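Local coordinates for protein glucanase (Clostridium thermocellum, PDB 5GXX) that probably hydrolyses beta-1,4-glucosidic bonds within cellulose as a family 9 endoglucanase of the cellulosome, its catalytic domain joined to a cellulose-binding-type module, at residues Phe448-Ile453 with Lys464-Asn469; Ile530-Ile535 with Ala550-Arg555. The protein carries 1 engineered substitution. All blocks are in the same frame, centred on the assembly; numbering follows the deposited sequence.

Contact 1: Phe448-Ile453 with Lys464-Asn469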
loop_
_atom_site.group_PDB
_atom_site.type_symbol
_atom_site.label_atom_id
_atom_site.label_comp_id
_atom_site.label_asym_id
_atom_site.label_seq_id
_atom_site.Cartn_x
_atom_site.Cartn_y
_atom_site.Cartn_z
ATOM N N PHE A 448 7.069 -13.260 -21.290
ATOM C CA PHE A 448 7.637 -14.409 -20.597
ATOM C C PHE A 448 7.115 -14.459 -19.168
ATOM O O PHE A 448 6.686 -13.439 -18.630
ATOM C CB PHE A 448 9.170 -14.327 -20.600
ATOM C CG PHE A 448 9.710 -13.062 -20.007
ATOM C CD1 PHE A 448 10.019 -12.994 -18.653
ATOM C CD2 PHE A 448 9.955 -11.958 -20.814
ATOM C CE1 PHE A 448 10.524 -11.829 -18.098
ATOM C CE2 PHE A 448 10.462 -10.796 -20.269
ATOM C CZ PHE A 448 10.755 -10.733 -18.907
ATOM N N VAL A 449 7.177 -15.638 -18.563
ATOM C CA VAL A 449 6.909 -15.773 -17.130
ATOM C C VAL A 449 8.184 -15.738 -16.288
ATOM O O VAL A 449 9.189 -16.370 -16.639
ATOM C CB VAL A 449 6.180 -17.091 -16.854
ATOM C CG1 VAL A 449 6.039 -17.320 -15.354
ATOM C CG2 VAL A 449 4.837 -17.088 -17.551
ATOM N N GLU A 450 8.114 -15.018 -15.172
ATOM C CA GLU A 450 9.067 -15.158 -14.089
ATOM C C GLU A 450 8.337 -15.942 -13.002
ATOM O O GLU A 450 7.203 -15.608 -12.669
ATOM C CB GLU A 450 9.471 -13.800 -13.524
ATOM C CG GLU A 450 10.114 -12.856 -14.539
ATOM C CD GLU A 450 10.315 -11.459 -13.981
ATOM O OE1 GLU A 450 9.310 -10.769 -13.691
ATOM O OE2 GLU A 450 11.490 -11.053 -13.840
ATOM N N ALA A 451 8.981 -16.970 -12.455
ATOM C CA ALA A 451 8.335 -17.809 -11.442
ATOM C C ALA A 451 9.266 -18.153 -10.292
ATOM O O ALA A 451 10.480 -18.058 -10.421
ATOM C CB ALA A 451 7.788 -19.079 -12.077
ATOM N N ALA A 452 8.675 -18.515 -9.154
ATOM C CA ALA A 452 9.403 -18.942 -7.971
ATOM C C ALA A 452 8.532 -19.952 -7.242
ATOM O O ALA A 452 7.296 -19.942 -7.343
ATOM C CB ALA A 452 9.732 -17.765 -7.059
ATOM N N ILE A 453 9.203 -20.850 -6.526
ATOM C CA ILE A 453 8.510 -21.710 -5.576
ATOM C C ILE A 453 8.103 -20.823 -4.406
ATOM O O ILE A 453 8.952 -20.267 -3.698
ATOM C CB ILE A 453 9.399 -22.866 -5.107
ATOM C CG1 ILE A 453 9.803 -23.721 -6.304
ATOM C CG2 ILE A 453 8.660 -23.689 -4.054
ATOM C CD1 ILE A 453 11.107 -24.477 -6.107
ATOM N N LYS A 464 4.536 -18.720 -7.325
ATOM C CA LYS A 464 4.319 -17.309 -7.619
ATOM C C LYS A 464 4.760 -17.095 -9.069
ATOM O O LYS A 464 5.903 -17.396 -9.434
ATOM C CB LYS A 464 5.099 -16.412 -6.650
ATOM C CG LYS A 464 5.046 -14.940 -6.990
ATOM C CD LYS A 464 5.951 -14.166 -6.055
ATOM C CE LYS A 464 6.072 -12.702 -6.432
ATOM N NZ LYS A 464 6.814 -11.951 -5.377
ATOM N N ALA A 465 3.846 -16.580 -9.888
ATOM C CA ALA A 465 4.148 -16.391 -11.310
ATOM C C ALA A 465 3.782 -14.988 -11.797
ATOM O O ALA A 465 2.689 -14.494 -11.541
ATOM C CB ALA A 465 3.426 -17.448 -12.127
ATOM N N LEU A 466 4.718 -14.371 -12.516
ATOM C CA LEU A 466 4.522 -13.037 -13.067
ATOM C C LEU A 466 4.570 -13.139 -14.584
ATOM O O LEU A 466 5.619 -13.438 -15.147
ATOM C CB LEU A 466 5.642 -12.106 -12.595
ATOM C CG LEU A 466 5.327 -11.308 -11.327
ATOM C CD1 LEU A 466 5.172 -12.202 -10.094
ATOM C CD2 LEU A 466 6.451 -10.281 -11.133
ATOM N N LEU A 467 3.428 -12.919 -15.229
ATOM C CA LEU A 467 3.393 -12.899 -16.699
ATOM C C LEU A 467 3.757 -11.486 -17.157
ATOM O O LEU A 467 3.053 -10.516 -16.854
ATOM C CB LEU A 467 2.021 -13.312 -17.229
ATOM C CG LEU A 467 1.902 -13.263 -18.763
ATOM C CD1 LEU A 467 2.910 -14.167 -19.468
ATOM C CD2 LEU A 467 0.482 -13.590 -19.211
ATOM N N ASN A 468 4.875 -11.392 -17.869
ATOM C CA ASN A 468 5.507 -10.129 -18.254
ATOM C C ASN A 468 5.175 -9.690 -19.685
ATOM O O ASN A 468 5.215 -10.492 -20.611
ATOM C CB ASN A 468 7.036 -10.250 -18.165
ATOM C CG ASN A 468 7.570 -10.131 -16.751
ATOM O OD1 ASN A 468 8.243 -9.157 -16.415
ATOM N ND2 ASN A 468 7.327 -11.147 -15.927
ATOM N N ASN A 469 4.906 -8.399 -19.848
ATOM C CA ASN A 469 4.985 -7.729 -21.150
ATOM C C ASN A 469 6.033 -6.627 -21.107
ATOM O O ASN A 469 5.757 -5.503 -20.670
ATOM C CB ASN A 469 3.628 -7.134 -21.545
ATOM C CG ASN A 469 3.656 -6.424 -22.901
ATOM O OD1 ASN A 469 4.715 -6.267 -23.512
ATOM N ND2 ASN A 469 2.497 -5.957 -23.353
#
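Phe448 and Asn468 face each other as a hydrogen-bonded antiparallel pair, and their backbones start the ladder: Asn468 N reaches Phe448 O at 2.8 Å, with a weak return bond from Phe448 N. The pattern repeats at Glu450 with Leu466, where Leu466 N to Glu450 O is also 2.8 Å, and at Ala452 with Lys464.

Side-chain polar bonds gather round the Asn468 amide. Its ND2 gives one hydrogen to Glu450 OE1 at 3.0 Å, meeting that oxygen from above the carboxylate plane, and another to Leu466 O, which thus accepts two donors. Arg470 NE hydrogen-bonds to Asn468 OD1 while its NH2 makes a salt bridge with Glu450 OE2, so one guanidinium group joins the two side chains.

The amide lies stacked on the Phe448 ring, planes 11° apart, and Asn468 CB makes a CH-pi contact over the ring centre, 3.8 Å from the centroid. With chi1 at 56°, Phe448 CG sits between its backbone N and carbonyl carbon, bringing one ring face over to that CB.

On the other face, Val449 CG2 touches Leu467 CD1 at 4.0 Å, and Tyr483 covers Val449, Ala465 and Leu467. This beta hairpin forms part of one sheet of a beta-sandwich, as in cellulose-binding modules.

Contact 2: Ile530-Ile535 with Ala550-Arg555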
loop_
_atom_site.group_PDB
_atom_site.type_symbol
_atom_site.label_atom_id
_atom_site.label_comp_id
_atom_site.label_asym_id
_atom_site.label_seq_id
_atom_site.Cartn_x
_atom_site.Cartn_y
_atom_site.Cartn_z
ATOM N N ILE A 530 -2.123 -27.053 -16.215
ATOM C CA ILE A 530 -3.136 -26.012 -16.098
ATOM C C ILE A 530 -2.681 -24.863 -16.982
ATOM O O ILE A 530 -1.476 -24.650 -17.187
ATOM C CB ILE A 530 -3.390 -25.543 -14.641
ATOM C CG1 ILE A 530 -2.117 -24.988 -13.990
ATOM C CG2 ILE A 530 -4.013 -26.687 -13.844
ATOM C CD1 ILE A 530 -2.334 -24.302 -12.628
ATOM N N LYS A 531 -3.671 -24.184 -17.543
ATOM C CA LYS A 531 -3.431 -22.975 -18.307
ATOM C C LYS A 531 -3.992 -21.830 -17.475
ATOM O O LYS A 531 -5.127 -21.902 -17.002
ATOM C CB LYS A 531 -4.169 -23.018 -19.646
ATOM C CG LYS A 531 -4.030 -21.712 -20.429
ATOM C CD LYS A 531 -4.704 -21.800 -21.792
ATOM C CE LYS A 531 -3.896 -22.622 -22.792
ATOM N NZ LYS A 531 -2.498 -22.118 -22.956
ATOM N N ILE A 532 -3.191 -20.775 -17.356
ATOM C CA ILE A 532 -3.572 -19.517 -16.714
ATOM C C ILE A 532 -3.815 -18.536 -17.858
ATOM O O ILE A 532 -2.893 -18.271 -18.629
ATOM C CB ILE A 532 -2.429 -18.999 -15.796
ATOM C CG1 ILE A 532 -2.176 -19.880 -14.554
ATOM C CG2 ILE A 532 -2.729 -17.599 -15.306
ATOM C CD1 ILE A 532 -1.731 -21.307 -14.825
ATOM N N SER A 533 -5.044 -18.036 -17.992
ATOM C CA SER A 533 -5.424 -17.135 -19.085
ATOM C C SER A 533 -5.832 -15.759 -18.567
ATOM O O SER A 533 -6.649 -15.664 -17.646
ATOM C CB SER A 533 -6.610 -17.714 -19.875
ATOM O OG SER A 533 -6.249 -18.947 -20.478
ATOM N N TYR A 534 -5.304 -14.691 -19.159
ATOM C CA TYR A 534 -5.735 -13.335 -18.833
ATOM C C TYR A 534 -6.665 -12.906 -19.939
ATOM O O TYR A 534 -6.272 -12.859 -21.111
ATOM C CB TYR A 534 -4.558 -12.372 -18.692
ATOM C CG TYR A 534 -3.835 -12.655 -17.402
ATOM C CD1 TYR A 534 -4.272 -12.088 -16.208
ATOM C CD2 TYR A 534 -2.759 -13.536 -17.366
ATOM C CE1 TYR A 534 -3.627 -12.371 -15.010
ATOM C CE2 TYR A 534 -2.104 -13.829 -16.174
ATOM C CZ TYR A 534 -2.552 -13.249 -14.999
ATOM O OH TYR A 534 -1.901 -13.525 -13.816
ATOM N N ILE A 535 -7.907 -12.646 -19.559
ATOM C CA ILE A 535 -8.979 -12.449 -20.525
ATOM C C ILE A 535 -8.758 -11.149 -21.291
ATOM O O ILE A 535 -8.952 -11.099 -22.512
ATOM C CB ILE A 535 -10.353 -12.449 -19.831
ATOM C CG1 ILE A 535 -10.676 -13.810 -19.189
ATOM C CG2 ILE A 535 -11.444 -11.980 -20.789
ATOM C CD1 ILE A 535 -10.518 -15.034 -20.070
ATOM N N ALA A 550 1.576 -9.340 -14.570
ATOM C CA ALA A 550 0.511 -9.744 -13.659
ATOM C C ALA A 550 0.945 -10.903 -12.758
ATOM O O ALA A 550 1.443 -11.927 -13.253
ATOM C CB ALA A 550 -0.725 -10.106 -14.461
ATOM N N GLU A 551 0.779 -10.724 -11.444
ATOM C CA GLU A 551 1.160 -11.716 -10.444
ATOM C C GLU A 551 -0.014 -12.599 -10.057
ATOM O O GLU A 551 -1.111 -12.103 -9.789
ATOM C CB GLU A 551 1.759 -11.053 -9.203
ATOM C CG GLU A 551 2.128 -12.053 -8.109
ATOM C CD GLU A 551 2.858 -11.426 -6.933
ATOM O OE1 GLU A 551 3.398 -10.305 -7.061
ATOM O OE2 GLU A 551 2.898 -12.067 -5.862
ATOM N N LEU A 552 0.234 -13.905 -10.077
ATOM C CA LEU A 552 -0.700 -14.899 -9.550
ATOM C C LEU A 552 0.078 -15.856 -8.643
ATOM O O LEU A 552 1.215 -16.233 -8.957
ATOM C CB LEU A 552 -1.308 -15.683 -10.723
ATOM C CG LEU A 552 -2.355 -16.753 -10.379
ATOM C CD1 LEU A 552 -3.609 -16.144 -9.810
ATOM C CD2 LEU A 552 -2.707 -17.542 -11.637
ATOM N N GLN A 553 -0.527 -16.251 -7.522
ATOM C CA GLN A 553 0.022 -17.318 -6.687
ATOM C C GLN A 553 -0.993 -18.438 -6.743
ATOM O O GLN A 553 -2.144 -18.265 -6.345
ATOM C CB GLN A 553 0.267 -16.859 -5.244
ATOM C CG GLN A 553 1.442 -15.889 -5.121
ATOM C CD GLN A 553 1.468 -15.130 -3.815
ATOM O OE1 GLN A 553 1.058 -15.645 -2.774
ATOM N NE2 GLN A 553 1.977 -13.902 -3.860
ATOM N N PHE A 554 -0.580 -19.579 -7.279
ATOM C CA PHE A 554 -1.489 -20.714 -7.357
ATOM C C PHE A 554 -0.882 -21.917 -6.664
ATOM O O PHE A 554 0.342 -22.066 -6.605
ATOM C CB PHE A 554 -1.895 -21.017 -8.804
ATOM C CG PHE A 554 -0.748 -21.338 -9.729
ATOM C CD1 PHE A 554 -0.296 -22.638 -9.873
ATOM C CD2 PHE A 554 -0.153 -20.339 -10.491
ATOM C CE1 PHE A 554 0.734 -22.948 -10.748
ATOM C CE2 PHE A 554 0.889 -20.631 -11.363
ATOM C CZ PHE A 554 1.336 -21.935 -11.499
ATOM N N ARG A 555 -1.767 -22.738 -6.111
ATOM C CA ARG A 555 -1.370 -23.953 -5.413
ATOM C C ARG A 555 -2.024 -25.154 -6.087
ATOM O O ARG A 555 -3.217 -25.115 -6.414
ATOM C CB ARG A 555 -1.814 -23.855 -3.948
ATOM C CG ARG A 555 -1.420 -25.044 -3.081
ATOM C CD ARG A 555 -1.955 -24.931 -1.645
ATOM N NE ARG A 555 -1.365 -23.787 -0.958
ATOM C CZ ARG A 555 -1.398 -23.593 0.359
ATOM N NH1 ARG A 555 -1.977 -24.480 1.152
ATOM N NH2 ARG A 555 -0.825 -22.515 0.881
HETATM O O HOH W 1 0.566 -14.787 -13.593
HETATM O O HOH W 2 -2.863 -12.236 -11.803
#
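Ile532 and Leu552 meet at the middle of this interface, crossing obliquely so that Leu552 CD2 fits into the fork of the isoleucine, 3.7 Å from Ile532 CG2 and 3.8 Å from Ile532 CG1. Chi1 of Leu552, at -178°, directs CG away from its backbone N, and chi2 of 66° turns CD2 to the fork. To one side Ile530 and Phe554 reach across from the two strands and run alongside one another in opposite senses: Ile530 CD1 lies 3.8 Å from Phe554 CD1 and equally near CE1, approaching the ring obliquely. Ile532 CD1 comes to the same ring more loosely, at Phe554 CE2.

The two strands belong to opposing sheets of a beta-sandwich, their axes 10.4 Å apart at closest approach, and their inward residues fill the layer between. Tyr483 adds to this core, touching Ile532 and Leu552.

At the other end the long Tyr534 side chain spans the gap. Ala550 CB is the small bump that meets it, 3.7 Å from Tyr534 CZ, and the hydroxyl reaches on to lie beside Leu552 CB as well. Two waters sit in the ring plane, bonded to Tyr534 OH, one donating to Ala550 O and the second, at 2.7 Å, to Glu551 O.

Contact 1 ties neighbouring strands within one sheet, whereas contact 2 packs that sheet against the other layer of the sandwich. Strands 460-469 and 549-557 lie side by side, with Ala465 N to Leu552 O and Leu467 O to Ala550 N as probable hydrogen bonds. Contact 1 has a more open face, where Glu450, Lys464 and Leu466 are partly exposed and a polar cluster forms; all the side chains that meet in contact 2 (Ile530, Ile532, Tyr534, Ala550, Leu552, Phe554) are buried. Main-chain bonds hold contact 1. Contact 2 lies in the core that the apolar face of Val449 and Leu467 helps line, where Leu467 touches Tyr534, and relies on hydrocarbon packing plus two bridging waters.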